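Uncharacterized protein (Nostoc punctiforme, PDB 2R3S) is uncharacterised but is probably a dimeric O-methyltransferase, transferring a methyl group to a hydroxyl of an as yet unassigned substrate. Local coordinates at residues A[80-83]-A[84-88]; A[28-31]-A[32-35]; A[299-302]-A[303-307]. All coordinates share one frame; numbering follows the deposited sequence.

Interaction 1 of 3, residues A[80-83]-A[84-88]; sequences SDSA and MFLDR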
loop_
_atom_site.group_PDB
_atom_site.type_symbol
_atom_site.label_atom_id
_atom_site.label_comp_id
_atom_site.label_asym_id
_atom_site.label_seq_id
_atom_site.Cartn_x
_atom_site.Cartn_y
_atom_site.Cartn_z
ATOM N N SER A 80 -6.818 17.942 -11.713
ATOM C CA SER A 80 -8.252 18.258 -11.600
ATOM C C SER A 80 -8.879 17.420 -10.530
ATOM O O SER A 80 -9.715 17.884 -9.806
ATOM C CB SER A 80 -9.011 17.925 -12.892
ATOM O OG SER A 80 -8.414 18.561 -13.979
ATOM N N ASP A 81 -8.516 16.150 -10.497
ATOM C CA ASP A 81 -9.071 15.242 -9.525
ATOM C C ASP A 81 -8.755 15.614 -8.075
ATOM O O ASP A 81 -9.601 15.449 -7.210
ATOM C CB ASP A 81 -8.564 13.849 -9.809
ATOM C CG ASP A 81 -9.154 13.260 -11.098
ATOM O OD1 ASP A 81 -10.248 13.665 -11.520
ATOM O OD2 ASP A 81 -8.524 12.370 -11.656
ATOM N N SER A 82 -7.533 16.079 -7.811
ATOM C CA SER A 82 -7.131 16.491 -6.464
ATOM C C SER A 82 -7.846 17.789 -6.122
ATOM O O SER A 82 -8.348 17.941 -5.026
ATOM C CB SER A 82 -5.605 16.660 -6.358
ATOM O OG SER A 82 -4.902 15.434 -6.574
ATOM N N ALA A 83 -7.918 18.708 -7.067
ATOM C CA ALA A 83 -8.610 19.966 -6.834
ATOM C C ALA A 83 -10.080 19.709 -6.449
ATOM O O ALA A 83 -10.621 20.342 -5.560
ATOM C CB ALA A 83 -8.501 20.860 -8.053
HETATM N N MSE A 84 -10.678 18.699 -7.063
HETATM C CA MSE A 84 -12.094 18.429 -6.864
HETATM C C MSE A 84 -12.322 17.624 -5.593
HETATM O O MSE A 84 -13.279 17.872 -4.879
HETATM C CB MSE A 84 -12.709 17.712 -8.076
HETATM C CG MSE A 84 -14.249 17.529 -7.981
HETATM SE SE MSE A 84 -15.094 16.794 -9.609
HETATM C CE MSE A 84 -16.929 16.508 -9.018
ATOM N N PHE A 85 -11.449 16.675 -5.292
ATOM C CA PHE A 85 -11.736 15.722 -4.207
ATOM C C PHE A 85 -10.905 15.866 -2.921
ATOM O O PHE A 85 -11.234 15.257 -1.888
ATOM C CB PHE A 85 -11.673 14.274 -4.767
ATOM C CG PHE A 85 -12.751 13.989 -5.792
ATOM C CD1 PHE A 85 -14.089 13.862 -5.399
ATOM C CD2 PHE A 85 -12.442 13.870 -7.142
ATOM C CE1 PHE A 85 -15.102 13.624 -6.329
ATOM C CE2 PHE A 85 -13.440 13.648 -8.090
ATOM C CZ PHE A 85 -14.778 13.530 -7.688
ATOM N N LEU A 86 -9.841 16.651 -2.970
ATOM C CA LEU A 86 -8.874 16.674 -1.870
ATOM C C LEU A 86 -8.591 18.050 -1.285
ATOM O O LEU A 86 -7.947 18.162 -0.212
ATOM C CB LEU A 86 -7.572 16.023 -2.329
ATOM C CG LEU A 86 -7.710 14.518 -2.638
ATOM C CD1 LEU A 86 -6.407 13.965 -3.208
ATOM C CD2 LEU A 86 -8.187 13.776 -1.373
ATOM N N ASP A 87 -9.089 19.073 -1.982
ATOM C CA ASP A 87 -9.053 20.461 -1.554
ATOM C C ASP A 87 -10.318 20.712 -0.751
ATOM O O ASP A 87 -11.413 20.578 -1.277
ATOM C CB ASP A 87 -9.035 21.348 -2.806
ATOM C CG ASP A 87 -9.001 22.808 -2.495
ATOM O OD1 ASP A 87 -9.065 23.156 -1.311
ATOM O OD2 ASP A 87 -8.893 23.594 -3.451
ATOM N N ARG A 88 -10.152 21.074 0.523
ATOM C CA ARG A 88 -11.259 21.299 1.452
ATOM C C ARG A 88 -12.223 22.395 0.986
ATOM O O ARG A 88 -13.325 22.482 1.469
ATOM C CB ARG A 88 -10.730 21.677 2.821
ATOM C CG ARG A 88 -10.153 20.550 3.571
ATOM C CD ARG A 88 -9.738 20.981 4.970
ATOM N NE ARG A 88 -9.114 19.865 5.672
ATOM C CZ ARG A 88 -9.761 18.844 6.209
ATOM N NH1 ARG A 88 -11.080 18.753 6.135
ATOM N NH2 ARG A 88 -9.072 17.883 6.802
HETATM O O HOH W 1 -10.297 22.920 -5.551
#

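Interaction 2 of 3, residues A[28-31]-A[32-35]; sequences ELNV and FTAI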
loop_
_atom_site.group_PDB
_atom_site.type_symbol
_atom_site.label_atom_id
_atom_site.label_comp_id
_atom_site.label_asym_id
_atom_site.label_seq_id
_atom_site.Cartn_x
_atom_site.Cartn_y
_atom_site.Cartn_z
ATOM N N GLU A 28 -3.716 14.936 6.232
ATOM C CA GLU A 28 -3.569 15.429 7.589
ATOM C C GLU A 28 -2.908 16.799 7.624
ATOM O O GLU A 28 -3.206 17.591 8.483
ATOM C CB GLU A 28 -2.733 14.473 8.433
ATOM C CG GLU A 28 -3.418 13.186 8.723
ATOM C CD GLU A 28 -2.618 12.250 9.592
ATOM O OE1 GLU A 28 -1.382 12.372 9.700
ATOM O OE2 GLU A 28 -3.249 11.340 10.116
ATOM N N LEU A 29 -2.016 17.082 6.689
ATOM C CA LEU A 29 -1.315 18.364 6.675
ATOM C C LEU A 29 -2.014 19.418 5.825
ATOM O O LEU A 29 -1.557 20.541 5.746
ATOM C CB LEU A 29 0.124 18.172 6.196
ATOM C CG LEU A 29 1.038 17.395 7.140
ATOM C CD1 LEU A 29 2.407 17.178 6.490
ATOM C CD2 LEU A 29 1.166 18.130 8.450
ATOM N N ASN A 30 -3.131 19.063 5.203
ATOM C CA ASN A 30 -3.890 19.976 4.356
ATOM C C ASN A 30 -3.131 20.457 3.117
ATOM O O ASN A 30 -3.411 21.526 2.589
ATOM C CB ASN A 30 -4.404 21.163 5.164
ATOM C CG ASN A 30 -5.698 20.866 5.883
ATOM O OD1 ASN A 30 -6.148 19.720 5.945
ATOM N ND2 ASN A 30 -6.307 21.913 6.442
ATOM N N VAL A 31 -2.219 19.639 2.609
ATOM C CA VAL A 31 -1.372 20.081 1.518
ATOM C C VAL A 31 -2.208 20.543 0.324
ATOM O O VAL A 31 -1.927 21.574 -0.274
ATOM C CB VAL A 31 -0.398 18.990 1.060
ATOM C CG1 VAL A 31 0.373 19.482 -0.131
ATOM C CG2 VAL A 31 0.551 18.561 2.215
ATOM N N PHE A 32 -3.223 19.771 -0.033
ATOM C CA PHE A 32 -4.027 20.067 -1.242
ATOM C C PHE A 32 -4.847 21.348 -1.109
ATOM O O PHE A 32 -5.045 22.051 -2.081
ATOM C CB PHE A 32 -4.972 18.906 -1.536
ATOM C CG PHE A 32 -4.295 17.592 -1.602
ATOM C CD1 PHE A 32 -3.493 17.268 -2.686
ATOM C CD2 PHE A 32 -4.430 16.670 -0.568
ATOM C CE1 PHE A 32 -2.842 16.021 -2.748
ATOM C CE2 PHE A 32 -3.794 15.422 -0.634
ATOM C CZ PHE A 32 -3.012 15.104 -1.727
ATOM N N THR A 33 -5.351 21.608 0.101
ATOM C CA THR A 33 -6.078 22.838 0.440
ATOM C C THR A 33 -5.189 24.073 0.334
ATOM O O THR A 33 -5.658 25.144 -0.066
ATOM C CB THR A 33 -6.673 22.725 1.861
ATOM O OG1 THR A 33 -7.550 21.584 1.905
ATOM C CG2 THR A 33 -7.450 23.987 2.261
ATOM N N ALA A 34 -3.916 23.916 0.690
ATOM C CA ALA A 34 -2.921 24.998 0.584
ATOM C C ALA A 34 -2.521 25.330 -0.862
ATOM O O ALA A 34 -2.249 26.503 -1.190
ATOM C CB ALA A 34 -1.675 24.652 1.426
ATOM N N ILE A 35 -2.458 24.310 -1.715
ATOM C CA ILE A 35 -2.224 24.514 -3.142
ATOM C C ILE A 35 -3.492 24.975 -3.850
ATOM O O ILE A 35 -3.474 25.915 -4.645
ATOM C CB ILE A 35 -1.703 23.237 -3.851
ATOM C CG1 ILE A 35 -0.376 22.770 -3.239
ATOM C CG2 ILE A 35 -1.473 23.525 -5.319
ATOM C CD1 ILE A 35 0.024 21.379 -3.633
#

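Interaction 3 of 3, residues A[299-302]-A[303-307]; sequences DAYT and FAEYE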
loop_
_atom_site.group_PDB
_atom_site.type_symbol
_atom_site.label_atom_id
_atom_site.label_comp_id
_atom_site.label_asym_id
_atom_site.label_seq_id
_atom_site.Cartn_x
_atom_site.Cartn_y
_atom_site.Cartn_z
ATOM N N ASP A 299 -17.865 -11.872 3.198
ATOM C CA ASP A 299 -17.413 -12.088 1.814
ATOM C C ASP A 299 -18.056 -11.039 0.935
ATOM O O ASP A 299 -19.070 -10.446 1.316
ATOM C CB ASP A 299 -17.850 -13.485 1.348
ATOM C CG ASP A 299 -16.965 -14.087 0.238
ATOM O OD1 ASP A 299 -16.114 -13.411 -0.380
ATOM O OD2 ASP A 299 -17.156 -15.287 0.008
ATOM N N ALA A 300 -17.476 -10.803 -0.240
ATOM C CA ALA A 300 -18.140 -10.012 -1.272
ATOM C C ALA A 300 -18.879 -11.034 -2.139
ATOM O O ALA A 300 -18.273 -11.754 -2.938
ATOM C CB ALA A 300 -17.139 -9.202 -2.091
ATOM N N TYR A 301 -20.191 -11.100 -1.960
ATOM C CA TYR A 301 -21.011 -12.120 -2.566
ATOM C C TYR A 301 -21.476 -11.734 -3.962
ATOM O O TYR A 301 -21.835 -10.590 -4.222
ATOM C CB TYR A 301 -22.226 -12.385 -1.681
ATOM C CG TYR A 301 -21.902 -13.059 -0.373
ATOM C CD1 TYR A 301 -21.424 -14.358 -0.336
ATOM C CD2 TYR A 301 -22.098 -12.407 0.835
ATOM C CE1 TYR A 301 -21.129 -14.974 0.870
ATOM C CE2 TYR A 301 -21.848 -13.033 2.030
ATOM C CZ TYR A 301 -21.344 -14.304 2.044
ATOM O OH TYR A 301 -21.059 -14.911 3.236
ATOM N N THR A 302 -21.481 -12.716 -4.856
ATOM C CA THR A 302 -21.975 -12.529 -6.238
ATOM C C THR A 302 -23.505 -12.560 -6.275
ATOM O O THR A 302 -24.136 -12.933 -5.283
ATOM C CB THR A 302 -21.446 -13.627 -7.142
ATOM O OG1 THR A 302 -21.958 -14.873 -6.665
ATOM C CG2 THR A 302 -19.887 -13.657 -7.135
ATOM N N PHE A 303 -24.102 -12.140 -7.399
ATOM C CA PHE A 303 -25.559 -12.098 -7.530
ATOM C C PHE A 303 -26.150 -13.489 -7.396
ATOM O O PHE A 303 -27.065 -13.677 -6.639
ATOM C CB PHE A 303 -26.017 -11.495 -8.848
ATOM C CG PHE A 303 -27.497 -11.630 -9.070
ATOM C CD1 PHE A 303 -28.391 -10.950 -8.260
ATOM C CD2 PHE A 303 -28.002 -12.477 -10.042
ATOM C CE1 PHE A 303 -29.769 -11.080 -8.435
ATOM C CE2 PHE A 303 -29.373 -12.611 -10.226
ATOM C CZ PHE A 303 -30.260 -11.907 -9.418
ATOM N N ALA A 304 -25.613 -14.450 -8.136
ATOM C CA ALA A 304 -25.981 -15.842 -7.977
ATOM C C ALA A 304 -25.985 -16.290 -6.506
ATOM O O ALA A 304 -26.866 -17.035 -6.097
ATOM C CB ALA A 304 -25.029 -16.732 -8.794
ATOM N N GLU A 305 -24.999 -15.861 -5.711
ATOM C CA GLU A 305 -24.964 -16.246 -4.303
ATOM C C GLU A 305 -26.091 -15.582 -3.523
ATOM O O GLU A 305 -26.733 -16.228 -2.704
ATOM C CB GLU A 305 -23.632 -15.916 -3.670
ATOM C CG GLU A 305 -22.555 -16.927 -3.990
ATOM C CD GLU A 305 -21.176 -16.488 -3.525
ATOM O OE1 GLU A 305 -20.845 -15.293 -3.627
ATOM O OE2 GLU A 305 -20.402 -17.336 -3.064
ATOM N N TYR A 306 -26.341 -14.307 -3.797
ATOM C CA TYR A 306 -27.417 -13.574 -3.131
ATOM C C TYR A 306 -28.820 -14.023 -3.571
ATOM O O TYR A 306 -29.739 -14.050 -2.768
ATOM C CB TYR A 306 -27.293 -12.066 -3.386
ATOM C CG TYR A 306 -26.298 -11.325 -2.499
ATOM C CD1 TYR A 306 -26.217 -11.589 -1.145
ATOM C CD2 TYR A 306 -25.491 -10.316 -3.018
ATOM C CE1 TYR A 306 -25.334 -10.909 -0.331
ATOM C CE2 TYR A 306 -24.598 -9.624 -2.203
ATOM C CZ TYR A 306 -24.540 -9.926 -0.854
ATOM O OH TYR A 306 -23.681 -9.275 -0.024
ATOM N N GLU A 307 -28.980 -14.309 -4.858
ATOM C CA GLU A 307 -30.222 -14.848 -5.420
ATOM C C GLU A 307 -30.603 -16.124 -4.685
ATOM O O GLU A 307 -31.765 -16.322 -4.322
ATOM C CB GLU A 307 -30.027 -15.118 -6.914
ATOM C CG GLU A 307 -31.232 -15.654 -7.681
ATOM C CD GLU A 307 -30.974 -15.673 -9.179
ATOM O OE1 GLU A 307 -29.917 -16.222 -9.601
ATOM O OE2 GLU A 307 -31.816 -15.123 -9.925
HETATM O O HOH W 2 -18.548 -17.210 -1.355
HETATM O O HOH W 3 -21.391 -8.578 -1.448
#

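Interaction 1 of 3, residues A[80-83]-A[84-88]
The Phe85 ring has the carbonyl oxygen of Asp81 at its edge, near the ring plane, with Phe85 CD2 3.3 Å from Asp81 O. Over the centre of one face lies CG of Met84, a selenomethionine with two modelled conformers, in one of them. The same Asp81 O accepts the helical bond from Phe85 N at 2.9 Å, so the backbone and the ring edge meet at one oxygen. Next, Ser82 O takes Leu86 N at 2.8 Å and, weakly, Asp87 N at 3.3 Å. Leu86 is the first residue to leave helical phi/psi. Ser82 OG lies 4.0 Å from Leu86 CD1, but its polar partners are Phe68 O and Thr79 OG1. The Asp87 carboxylate is carried back beside the last turn, with CG anti to the backbone N (chi1 180°). A water gives one proton to Asp87 OD2 and the other to Ala83 O, each at 2.6 Å. Ser36 OG also bonds Asp87 OD2, and Gln89 N bonds OD1. If Asp87 is ionised, as is likely, it and the Ala83 carbonyl have no proton to share. The water supplies the protons and probably eases the meeting of the carboxylate with the negative end of the Ala83 C=O dipole.

Interaction 2 of 3, residues A[28-31]-A[32-35]
Val31 and Ile35 are brought side by side by their torsions. Val31 turns CG1 anti to the backbone N (chi1 176°). Ile35 sets CG1 anti to its carbonyl carbon (chi1 -60°) and then extends to CD1. Both side chains point the same way, and Val31 CG1 meets Ile35 CD1 at 4.0 Å, an apolar contact one helical turn apart. Ile35 CG1 also lies 3.6 Å from Val31 O. That oxygen accepts Ile35 N at 3.1 Å and, more weakly, Ala34 N at 3.2 Å. Ala34 N has a straighter bond to Asn30 O at 3.1 Å, with the donor nearly in line with the carbonyl.

Asn30 joins two helices. Its positive phi (63°) closes helix 17-28 with a Schellman motif. It also stands at the N-cap position of helix 31-35, but its side chain makes no capping bond. Instead Asn30 OD1 accepts from Arg88 NE, while Thr33 OG1 bonds Arg88 N. Thr33 CB lies 3.6 Å from Asn30 O.

Around the turn, Phe32 meets Ile23 and Ala26 of helix 17-28, Met69 of strand 69-72, and Phe68 and Leu86 in loops, while Ile35 touches Met69 and Leu45, and Ala34 rests on Leu45, Lys48 and Cys49 of helix 42-49. Short helix 31-35 is therefore wedged between helices 17-28 and 42-49 and the small antiparallel sheet of the dimerisation domain.

Interaction 3 of 3, residues A[299-302]-A[303-307]
Glu305 OE1 is gripped by Thr302 N and by Arg278. The bond from Thr302 N is 2.9 Å long and nearly straight (163°), and it uses the anti lone pair of OE1. Arg278 NH2 adds a salt bridge to the same oxygen. In return Thr302 OG1 accepts a weak bond from Glu305 N at 3.3 Å. This follows from its first torsion (chi1 63°), which puts OG1 between the backbone N and the carbonyl carbon, facing the first turn. The other carboxylate oxygen, Glu305 OE2, accepts from a water that also donates to Asp299 OD2. The water bridges the two carboxylates, and their charges are probably offset by Arg278 and by Arg57 of the second subunit.

The Tyr301 ring meets Glu305 OE1 near its plane, with CD1 3.5 Å from that oxygen. Tyr301 CB sits over one face of the Tyr306 ring, a CH-pi contact with CB 3.6 Å from the ring centroid. The Tyr301 ring turns its edge to the same ring in an offset edge-to-face pair, planes 65° apart. Tyr301 OH bonds Phe245 O. Tyr306 OH shares a water with Tyr301 N, and Tyr306 N bonds Thr302 O at 3.0 Å. A leucine in place of Tyr306 would probably leave that water without its hydroxyl partner and deprive Tyr301 CB and the Tyr301 edge of their flat support.

Tyr306 and Phe303 pack on Ile331 of strand 329-334. Thr302 and Glu305 form a capping box: the N-cap side chain accepts from the backbone of Glu305, and the Glu305 side chain accepts from the backbone of Thr302. It starts helix 303-312 beside the Rossmann-like sheet of the methyltransferase domain.

Interactions 1 and 2 are neighbours in the dimerisation domain, with centres 10 Å apart. They touch directly: Leu86 O packs against Phe32 CB at 3.3 Å. Interaction 3 belongs to the methyltransferase domain, on the opposite side of the chain's centre. Its nearest atoms are about 23 Å from interaction 1 and about 28 Å from interaction 2. All three meet the second subunit. Asp81 bonds Ser6 of the second subunit, and Glu28 bonds Thr114 of the second subunit. In interaction 3 it is Asp299 that meets the second subunit, at that subunit's dimerisation domain. A bound 1,2-ethanediol, probably from the crystallisation liquor, lies about 5 Å from the Phe85 side chain.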